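Local coordinates for protein succinate dehydrogenase (Membrane anchor subunit) (Mycolicibacterium smegmatis, PDB 7D6V) that serves as the membrane anchor subunit of a mycobacterial succinate dehydrogenase, holding a membrane-embedded Rieske-type [2Fe-2S] cluster that probably relays electrons from succinate oxidation to quinone, at residues 106-115 with 152-162. Numbering follows the deposited sequence.
With FES (Fe2/s2 (inorganic) cluster), chain J; PEV ((1S)-2-{[(2-aminoethoxy)(hydroxy)phosphoryl]oxy}-1-[(palmitoyloxy)methyl]ethyl stearate), chain I.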
ATOM      1  N   PHE C 106      -3.659  -4.215 -45.256  1.00 14.78           N
ATOM      2  CA  PHE C 106      -2.645  -4.129 -44.212  1.00 14.78           C
ATOM      3  C   PHE C 106      -3.009  -3.088 -43.166  1.00 14.78           C
ATOM      4  O   PHE C 106      -2.802  -3.311 -41.972  1.00 14.78           O
ATOM      5  CB  PHE C 106      -1.283  -3.825 -44.827  1.00 14.78           C
ATOM      6  CG  PHE C 106      -0.684  -4.983 -45.558  1.00 14.78           C
ATOM      7  CD1 PHE C 106       0.009  -5.963 -44.874  1.00 14.78           C
ATOM      8  CD2 PHE C 106      -0.820  -5.098 -46.926  1.00 14.78           C
ATOM      9  CE1 PHE C 106       0.560  -7.030 -45.544  1.00 14.78           C
ATOM     10  CE2 PHE C 106      -0.272  -6.165 -47.601  1.00 14.78           C
ATOM     11  CZ  PHE C 106       0.420  -7.132 -46.908  1.00 14.78           C
ATOM     12  N   LEU C 107      -3.554  -1.949 -43.588  1.00 14.33           N
ATOM     13  CA  LEU C 107      -3.960  -0.931 -42.625  1.00 14.33           C
ATOM     14  C   LEU C 107      -5.149  -1.399 -41.796  1.00 14.33           C
ATOM     15  O   LEU C 107      -5.209  -1.150 -40.583  1.00 14.33           O
ATOM     16  CB  LEU C 107      -4.282   0.370 -43.354  1.00 14.33           C
ATOM     17  CG  LEU C 107      -3.057   1.087 -43.918  1.00 14.33           C
ATOM     18  CD1 LEU C 107      -3.463   2.161 -44.910  1.00 14.33           C
ATOM     19  CD2 LEU C 107      -2.224   1.676 -42.795  1.00 14.33           C
ATOM     20  N   LEU C 108      -6.099  -2.084 -42.433  1.00 13.79           N
ATOM     21  CA  LEU C 108      -7.224  -2.645 -41.699  1.00 13.79           C
ATOM     22  C   LEU C 108      -6.755  -3.660 -40.667  1.00 13.79           C
ATOM     23  O   LEU C 108      -7.217  -3.649 -39.524  1.00 13.79           O
ATOM     24  CB  LEU C 108      -8.216  -3.283 -42.670  1.00 13.79           C
ATOM     25  CG  LEU C 108      -9.447  -3.946 -42.054  1.00 13.79           C
ATOM     26  CD1 LEU C 108     -10.338  -2.915 -41.392  1.00 13.79           C
ATOM     27  CD2 LEU C 108     -10.209  -4.725 -43.106  1.00 13.79           C
ATOM     28  N   ALA C 109      -5.819  -4.532 -41.044  1.00 12.55           N
ATOM     29  CA  ALA C 109      -5.292  -5.507 -40.095  1.00 12.55           C
ATOM     30  C   ALA C 109      -4.487  -4.831 -38.990  1.00 12.55           C
ATOM     31  O   ALA C 109      -4.528  -5.261 -37.832  1.00 12.55           O
ATOM     32  CB  ALA C 109      -4.441  -6.535 -40.829  1.00 12.55           C
ATOM     33  N   PHE C 110      -3.751  -3.772 -39.331  1.00 12.05           N
ATOM     34  CA  PHE C 110      -2.965  -3.048 -38.342  1.00 12.05           C
ATOM     35  C   PHE C 110      -3.853  -2.423 -37.281  1.00 12.05           C
ATOM     36  O   PHE C 110      -3.533  -2.464 -36.090  1.00 12.05           O
ATOM     37  CB  PHE C 110      -2.125  -1.979 -39.039  1.00 12.05           C
ATOM     38  CG  PHE C 110      -1.346  -1.104 -38.101  1.00 12.05           C
ATOM     39  CD1 PHE C 110      -0.343  -1.628 -37.310  1.00 12.05           C
ATOM     40  CD2 PHE C 110      -1.612   0.250 -38.023  1.00 12.05           C
ATOM     41  CE1 PHE C 110       0.373  -0.823 -36.456  1.00 12.05           C
ATOM     42  CE2 PHE C 110      -0.896   1.059 -37.171  1.00 12.05           C
ATOM     43  CZ  PHE C 110       0.100   0.521 -36.388  1.00 12.05           C
ATOM     44  N   ARG C 111      -4.969  -1.828 -37.692  1.00 12.33           N
ATOM     45  CA  ARG C 111      -5.864  -1.246 -36.701  1.00 12.33           C
ATOM     46  C   ARG C 111      -6.757  -2.283 -36.036  1.00 12.33           C
ATOM     47  O   ARG C 111      -7.243  -2.041 -34.929  1.00 12.33           O
ATOM     48  CB  ARG C 111      -6.702  -0.140 -37.334  1.00 12.33           C
ATOM     49  CG  ARG C 111      -5.929   1.150 -37.488  1.00 12.33           C
ATOM     50  CD  ARG C 111      -6.825   2.305 -37.844  1.00 12.33           C
ATOM     51  NE  ARG C 111      -6.066   3.522 -38.105  1.00 12.33           N
ATOM     52  CZ  ARG C 111      -5.998   4.551 -37.270  1.00 12.33           C
ATOM     53  NH1 ARG C 111      -6.640   4.513 -36.114  1.00 12.33           N
ATOM     54  NH2 ARG C 111      -5.287   5.619 -37.590  1.00 12.33           N
ATOM     55  N   LEU C 112      -6.969  -3.436 -36.671  1.00 12.74           N
ATOM     56  CA  LEU C 112      -7.749  -4.496 -36.048  1.00 12.74           C
ATOM     57  C   LEU C 112      -6.958  -5.220 -34.970  1.00 12.74           C
ATOM     58  O   LEU C 112      -7.543  -5.702 -33.995  1.00 12.74           O
ATOM     59  CB  LEU C 112      -8.220  -5.485 -37.110  1.00 12.74           C
ATOM     60  CG  LEU C 112      -9.553  -6.182 -36.858  1.00 12.74           C
ATOM     61  CD1 LEU C 112     -10.677  -5.168 -36.775  1.00 12.74           C
ATOM     62  CD2 LEU C 112      -9.825  -7.201 -37.947  1.00 12.74           C
ATOM     63  N   THR C 113      -5.642  -5.319 -35.126  1.00 11.82           N
ATOM     64  CA  THR C 113      -4.803  -5.954 -34.120  1.00 11.82           C
ATOM     65  C   THR C 113      -4.234  -4.957 -33.121  1.00 11.82           C
ATOM     66  O   THR C 113      -3.512  -5.365 -32.208  1.00 11.82           O
ATOM     67  CB  THR C 113      -3.665  -6.732 -34.787  1.00 11.82           C
ATOM     68  OG1 THR C 113      -2.961  -5.878 -35.696  1.00 11.82           O
ATOM     69  CG2 THR C 113      -4.216  -7.922 -35.550  1.00 11.82           C
ATOM     70  N   CYS C 114      -4.565  -3.680 -33.272  1.00 10.87           N
ATOM     71  CA  CYS C 114      -4.084  -2.662 -32.346  1.00 10.87           C
ATOM     72  C   CYS C 114      -4.557  -2.999 -30.936  1.00 10.87           C
ATOM     73  O   CYS C 114      -5.693  -3.433 -30.743  1.00 10.87           O
ATOM     74  CB  CYS C 114      -4.587  -1.278 -32.757  1.00 10.87           C
ATOM     75  SG  CYS C 114      -4.574  -0.054 -31.427  1.00 10.87           S
ATOM     76  N   TYR C 115      -3.687  -2.800 -29.950  1.00 10.84           N
ATOM     77  CA  TYR C 115      -4.028  -3.101 -28.566  1.00 10.84           C
ATOM     78  C   TYR C 115      -5.169  -2.221 -28.068  1.00 10.84           C
ATOM     79  O   TYR C 115      -6.086  -2.709 -27.402  1.00 10.84           O
ATOM     80  CB  TYR C 115      -2.792  -2.959 -27.677  1.00 10.84           C
ATOM     81  CG  TYR C 115      -1.861  -4.154 -27.725  1.00 10.84           C
ATOM     82  CD1 TYR C 115      -2.058  -5.242 -26.892  1.00 10.84           C
ATOM     83  CD2 TYR C 115      -0.792  -4.194 -28.605  1.00 10.84           C
ATOM     84  CE1 TYR C 115      -1.225  -6.330 -26.927  1.00 10.84           C
ATOM     85  CE2 TYR C 115       0.050  -5.283 -28.648  1.00 10.84           C
ATOM     86  CZ  TYR C 115      -0.174  -6.349 -27.806  1.00 10.84           C
ATOM     87  OH  TYR C 115       0.655  -7.441 -27.834  1.00 10.84           O
ATOM     88  N   GLN C 152      -3.933 -12.403 -32.774  1.00 13.78           N
ATOM     89  CA  GLN C 152      -3.676 -11.005 -32.456  1.00 13.78           C
ATOM     90  C   GLN C 152      -2.232 -10.750 -32.055  1.00 13.78           C
ATOM     91  O   GLN C 152      -1.850  -9.588 -31.894  1.00 13.78           O
ATOM     92  CB  GLN C 152      -4.606 -10.539 -31.338  1.00 13.78           C
ATOM     93  CG  GLN C 152      -6.065 -10.866 -31.566  1.00 13.78           C
ATOM     94  CD  GLN C 152      -6.822  -9.719 -32.188  1.00 13.78           C
ATOM     95  OE1 GLN C 152      -6.264  -8.941 -32.954  1.00 13.78           O
ATOM     96  NE2 GLN C 152      -8.102  -9.610 -31.864  1.00 13.78           N
ATOM     97  N   ASN C 153      -1.431 -11.798 -31.888  1.00 13.64           N
ATOM     98  CA  ASN C 153      -0.050 -11.682 -31.445  1.00 13.64           C
ATOM     99  C   ASN C 153       0.921 -11.358 -32.572  1.00 13.64           C
ATOM    100  O   ASN C 153       2.116 -11.204 -32.305  1.00 13.64           O
ATOM    101  CB  ASN C 153       0.381 -12.974 -30.750  1.00 13.64           C
ATOM    102  CG  ASN C 153      -0.350 -13.206 -29.448  1.00 13.64           C
ATOM    103  OD1 ASN C 153      -0.118 -12.511 -28.462  1.00 13.64           O
ATOM    104  ND2 ASN C 153      -1.238 -14.188 -29.437  1.00 13.64           N
ATOM    105  N   ILE C 154       0.449 -11.249 -33.808  1.00 12.74           N
ATOM    106  CA  ILE C 154       1.301 -10.889 -34.932  1.00 12.74           C
ATOM    107  C   ILE C 154       1.193  -9.398 -35.252  1.00 12.74           C
ATOM    108  O   ILE C 154       1.485  -8.984 -36.371  1.00 12.74           O
ATOM    109  CB  ILE C 154       0.998 -11.744 -36.171  1.00 12.74           C
ATOM    110  CG1 ILE C 154      -0.446 -11.538 -36.619  1.00 12.74           C
ATOM    111  CG2 ILE C 154       1.264 -13.204 -35.885  1.00 12.74           C
ATOM    112  CD1 ILE C 154      -0.829 -12.354 -37.823  1.00 12.74           C
ATOM    113  N   HIS C 155       0.768  -8.591 -34.282  1.00 11.21           N
ATOM    114  CA  HIS C 155       0.537  -7.173 -34.525  1.00 11.21           C
ATOM    115  C   HIS C 155       1.805  -6.438 -34.945  1.00 11.21           C
ATOM    116  O   HIS C 155       1.726  -5.451 -35.682  1.00 11.21           O
ATOM    117  CB  HIS C 155      -0.061  -6.533 -33.275  1.00 11.21           C
ATOM    118  CG  HIS C 155      -0.377  -5.082 -33.435  1.00 11.21           C
ATOM    119  ND1 HIS C 155      -1.152  -4.601 -34.467  1.00 11.21           N
ATOM    120  CD2 HIS C 155      -0.013  -4.006 -32.704  1.00 11.21           C
ATOM    121  CE1 HIS C 155      -1.258  -3.290 -34.359  1.00 11.21           C
ATOM    122  NE2 HIS C 155      -0.577  -2.906 -33.297  1.00 11.21           N
ATOM    123  N   ARG C 156       2.975  -6.891 -34.490  1.00 11.74           N
ATOM    124  CA  ARG C 156       4.216  -6.195 -34.821  1.00 11.74           C
ATOM    125  C   ARG C 156       4.513  -6.233 -36.316  1.00 11.74           C
ATOM    126  O   ARG C 156       5.137  -5.310 -36.853  1.00 11.74           O
ATOM    127  CB  ARG C 156       5.375  -6.795 -34.027  1.00 11.74           C
ATOM    128  CG  ARG C 156       5.551  -8.289 -34.205  1.00 11.74           C
ATOM    129  CD  ARG C 156       6.631  -8.830 -33.290  1.00 11.74           C
ATOM    130  NE  ARG C 156       6.194  -8.847 -31.898  1.00 11.74           N
ATOM    131  CZ  ARG C 156       6.858  -9.437 -30.913  1.00 11.74           C
ATOM    132  NH1 ARG C 156       7.994 -10.066 -31.163  1.00 11.74           N
ATOM    133  NH2 ARG C 156       6.385  -9.402 -29.679  1.00 11.74           N
ATOM    134  N   TYR C 157       4.060  -7.272 -37.015  1.00 12.42           N
ATOM    135  CA  TYR C 157       4.303  -7.340 -38.451  1.00 12.42           C
ATOM    136  C   TYR C 157       3.418  -6.355 -39.200  1.00 12.42           C
ATOM    137  O   TYR C 157       3.859  -5.713 -40.164  1.00 12.42           O
ATOM    138  CB  TYR C 157       4.092  -8.766 -38.941  1.00 12.42           C
ATOM    139  CG  TYR C 157       5.173  -9.687 -38.445  1.00 12.42           C
ATOM    140  CD1 TYR C 157       6.255 -10.016 -39.243  1.00 12.42           C
ATOM    141  CD2 TYR C 157       5.127 -10.201 -37.161  1.00 12.42           C
ATOM    142  CE1 TYR C 157       7.249 -10.843 -38.780  1.00 12.42           C
ATOM    143  CE2 TYR C 157       6.114 -11.025 -36.692  1.00 12.42           C
ATOM    144  CZ  TYR C 157       7.171 -11.343 -37.503  1.00 12.42           C
ATOM    145  OH  TYR C 157       8.154 -12.171 -37.030  1.00 12.42           O
ATOM    146  N   PHE C 158       2.174  -6.197 -38.755  1.00 11.93           N
ATOM    147  CA  PHE C 158       1.341  -5.135 -39.297  1.00 11.93           C
ATOM    148  C   PHE C 158       1.882  -3.767 -38.911  1.00 11.93           C
ATOM    149  O   PHE C 158       1.669  -2.796 -39.638  1.00 11.93           O
ATOM    150  CB  PHE C 158      -0.100  -5.312 -38.831  1.00 11.93           C
ATOM    151  CG  PHE C 158      -0.720  -6.591 -39.299  1.00 11.93           C
ATOM    152  CD1 PHE C 158      -0.830  -6.862 -40.650  1.00 11.93           C
ATOM    153  CD2 PHE C 158      -1.174  -7.531 -38.393  1.00 11.93           C
ATOM    154  CE1 PHE C 158      -1.384  -8.040 -41.088  1.00 11.93           C
ATOM    155  CE2 PHE C 158      -1.733  -8.709 -38.827  1.00 11.93           C
ATOM    156  CZ  PHE C 158      -1.840  -8.964 -40.176  1.00 11.93           C
ATOM    157  N   PHE C 159       2.604  -3.678 -37.796  1.00 11.24           N
ATOM    158  CA  PHE C 159       3.293  -2.439 -37.451  1.00 11.24           C
ATOM    159  C   PHE C 159       4.406  -2.128 -38.445  1.00 11.24           C
ATOM    160  O   PHE C 159       4.567  -0.977 -38.866  1.00 11.24           O
ATOM    161  CB  PHE C 159       3.835  -2.531 -36.024  1.00 11.24           C
ATOM    162  CG  PHE C 159       4.882  -1.507 -35.703  1.00 11.24           C
ATOM    163  CD1 PHE C 159       4.545  -0.177 -35.549  1.00 11.24           C
ATOM    164  CD2 PHE C 159       6.203  -1.881 -35.545  1.00 11.24           C
ATOM    165  CE1 PHE C 159       5.504   0.758 -35.253  1.00 11.24           C
ATOM    166  CE2 PHE C 159       7.165  -0.948 -35.251  1.00 11.24           C
ATOM    167  CZ  PHE C 159       6.816   0.372 -35.105  1.00 11.24           C
ATOM    168  N   TYR C 160       5.182  -3.139 -38.837  1.00 11.33           N
ATOM    169  CA  TYR C 160       6.198  -2.930 -39.868  1.00 11.33           C
ATOM    170  C   TYR C 160       5.560  -2.506 -41.189  1.00 11.33           C
ATOM    171  O   TYR C 160       6.039  -1.580 -41.867  1.00 11.33           O
ATOM    172  CB  TYR C 160       7.024  -4.201 -40.069  1.00 11.33           C
ATOM    173  CG  TYR C 160       7.571  -4.814 -38.801  1.00 11.33           C
ATOM    174  CD1 TYR C 160       8.019  -4.023 -37.756  1.00 11.33           C
ATOM    175  CD2 TYR C 160       7.649  -6.192 -38.656  1.00 11.33           C
ATOM    176  CE1 TYR C 160       8.519  -4.584 -36.601  1.00 11.33           C
ATOM    177  CE2 TYR C 160       8.145  -6.761 -37.505  1.00 11.33           C
ATOM    178  CZ  TYR C 160       8.582  -5.951 -36.481  1.00 11.33           C
ATOM    179  OH  TYR C 160       9.082  -6.509 -35.329  1.00 11.33           O
ATOM    180  N   ALA C 161       4.472  -3.178 -41.570  1.00 11.73           N
ATOM    181  CA  ALA C 161       3.763  -2.808 -42.789  1.00 11.73           C
ATOM    182  C   ALA C 161       3.242  -1.380 -42.708  1.00 11.73           C
ATOM    183  O   ALA C 161       3.272  -0.641 -43.698  1.00 11.73           O
ATOM    184  CB  ALA C 161       2.620  -3.787 -43.046  1.00 11.73           C
ATOM    185  N   ALA C 162       2.756  -0.977 -41.533  1.00 12.19           N
ATOM    186  CA  ALA C 162       2.270   0.381 -41.345  1.00 12.19           C
ATOM    187  C   ALA C 162       3.398   1.394 -41.436  1.00 12.19           C
ATOM    188  O   ALA C 162       3.181   2.510 -41.910  1.00 12.19           O
ATOM    189  CB  ALA C 162       1.556   0.500 -40.001  1.00 12.19           C
TER
HETATM  190 FE1  FES J 303      -2.128   0.294 -31.209  1.00 12.80          FE
HETATM  191 FE2  FES J 303       0.139  -0.711 -32.255  1.00 12.80          FE
HETATM  192  S1  FES J 303      -0.743  -1.141 -30.286  1.00 12.80           S
HETATM  193  S2  FES J 303      -1.205   0.780 -33.145  1.00 12.80           S
HETATM  194  C48 PEV I 302     -10.379   2.082 -37.667  1.00 18.60           C
HETATM  195  C47 PEV I 302     -10.758   0.862 -38.500  1.00 18.60           C
HETATM  196  C46 PEV I 302     -10.727  -0.401 -37.651  1.00 18.60           C
HETATM  197  C45 PEV I 302     -11.995  -0.516 -36.816  1.00 18.60           C
HETATM  198  C44 PEV I 302     -12.407  -1.969 -36.614  1.00 18.60           C
HETATM  199  C43 PEV I 302     -13.405  -2.120 -35.474  1.00 18.60           C
HETATM  200  C42 PEV I 302     -14.452  -3.170 -35.807  1.00 18.60           C
HETATM  201  C41 PEV I 302     -14.174  -4.471 -35.069  1.00 18.60           C
HETATM  202  C40 PEV I 302     -15.430  -5.316 -34.934  1.00 18.60           C
HETATM  203  C39 PEV I 302     -15.135  -6.771 -35.248  1.00 18.60           C
HETATM  204  C38 PEV I 302     -14.467  -7.437 -34.054  1.00 18.60           C
HETATM  205  C37 PEV I 302     -15.503  -8.003 -33.094  1.00 18.60           C
HETATM  206  C36 PEV I 302     -15.193  -9.447 -32.743  1.00 18.60           C
HETATM  207  C35 PEV I 302     -14.464  -9.540 -31.410  1.00 18.60           C
HETATM  208  C34 PEV I 302     -14.738 -10.879 -30.745  1.00 18.60           C
HETATM  209  C33 PEV I 302     -14.513 -12.026 -31.716  1.00 18.60           C
HETATM  210  C32 PEV I 302     -15.350 -13.232 -31.323  1.00 18.60           C
HETATM  211  C31 PEV I 302     -14.551 -14.182 -30.446  1.00 18.60           C
HETATM  212  O31 PEV I 302     -14.198 -13.836 -29.372  1.00 18.60           O
HETATM  213  O2  PEV I 302     -14.244 -15.459 -30.908  1.00 18.60           O
HETATM  214  C2  PEV I 302     -14.904 -16.461 -30.199  1.00 18.60           C
HETATM  215  C1  PEV I 302     -13.939 -17.038 -29.173  1.00 18.60           C
HETATM  216  O3P PEV I 302     -14.107 -16.340 -27.974  1.00 18.60           O
HETATM  217  P   PEV I 302     -14.604 -17.168 -26.639  1.00 18.60           P
HETATM  218  O1P PEV I 302     -16.101 -17.346 -26.669  1.00 18.60           O
HETATM  219  O2P PEV I 302     -14.206 -16.404 -25.402  1.00 18.60           O
HETATM  220  O4P PEV I 302     -13.893 -18.651 -26.645  1.00 18.60           O
HETATM  221  C4  PEV I 302     -14.642 -19.751 -27.074  1.00 18.60           C
HETATM  222  C5  PEV I 302     -13.715 -20.684 -27.849  1.00 18.60           C
HETATM  223  N6  PEV I 302     -14.486 -21.539 -28.733  1.00 18.60           N
HETATM  224  C3  PEV I 302     -15.364 -17.543 -31.171  1.00 18.60           C
HETATM  225  O3  PEV I 302     -15.998 -16.901 -32.240  1.00 18.60           O
HETATM  226  C11 PEV I 302     -15.299 -16.967 -33.449  1.00 18.60           C
HETATM  227  O11 PEV I 302     -15.078 -18.014 -33.952  1.00 18.60           O
HETATM  228  C12 PEV I 302     -14.807 -15.687 -34.117  1.00 18.60           C
HETATM  229  C13 PEV I 302     -15.148 -15.648 -35.604  1.00 18.60           C
HETATM  230  C14 PEV I 302     -15.129 -14.228 -36.159  1.00 18.60           C
HETATM  231  C15 PEV I 302     -13.868 -13.466 -35.763  1.00 18.60           C
HETATM  232  C16 PEV I 302     -13.090 -13.000 -36.990  1.00 18.60           C
HETATM  233  C17 PEV I 302     -12.494 -11.600 -36.850  1.00 18.60           C
HETATM  234  C18 PEV I 302     -12.737 -10.961 -35.484  1.00 18.60           C
HETATM  235  C19 PEV I 302     -11.449 -10.518 -34.790  1.00 18.60           C
HETATM  236  C20 PEV I 302     -10.183 -10.969 -35.517  1.00 18.60           C
HETATM  237  C21 PEV I 302      -8.971 -10.131 -35.122  1.00 18.60           C
HETATM  238  C22 PEV I 302      -7.853 -10.204 -36.159  1.00 18.60           C
HETATM  239  C23 PEV I 302      -6.801 -11.265 -35.845  1.00 18.60           C
HETATM  240  C24 PEV I 302      -6.318 -11.942 -37.122  1.00 18.60           C
HETATM  241  C25 PEV I 302      -5.271 -11.108 -37.855  1.00 18.60           C
HETATM  242  C26 PEV I 302      -5.712 -10.761 -39.273  1.00 18.60           C
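His155 and Cys114 come from the two segments, and each binds one iron of the Rieske-type [2Fe-2S] cluster. His155 NE2 lies 2.5 Å from FE2, with the iron at the edge of the imidazole ring and in its plane. Cys114 SG binds FE1 at 2.5 Å. His240 completes the site at FE1 and Cys206 at FE2, so each iron has one cysteine and one histidine. The far nitrogen of the imidazole is also held: His155 ND1 donates to Thr113 OG1 at 2.5 Å, with the oxygen tilted 21° out of the ring plane. Thr113 OG1 in turn donates to Ala109 O at 2.7 Å. Its chi1 of 53° sets the hydroxyl between its own backbone N and carbonyl carbon, where it can serve both partners. Ala109 O also accepts from Thr113 N, on the opposite face of its carbonyl plane. This chain of bonds probably fixes the rotation of the imidazole. Thr113 O and Cys114 CA lie over one of its faces.

Phe110 is a knob among His155, Phe158, Phe159 and Ala162. Ala162 CB sits almost centrally over the Phe110 ring, 3.6 Å from the ring centroid, a CH-pi contact. The Phe110 ring is nearly parallel to that of His155 but slid aside, so the two barely overlap, and Phe110 CZ reaches S2 of the cluster at 3.5 Å. Farther from the cluster, Ala109 CB rests on the Phe158 ring, 3.4 Å from Phe158 CE1.

Gln152 OE1 lies against Thr113 CG2, while Gln152 NE2 hydrogen-bonds to the hydroxyls of Tyr121 and Tyr122. Helices 104-112 and 155-175 run roughly antiparallel here, with segment axes at 135° and 8.7 Å apart. Helix 188-204 packs on Phe110 and Cys114, and helix 207-215 on His155 and Phe159.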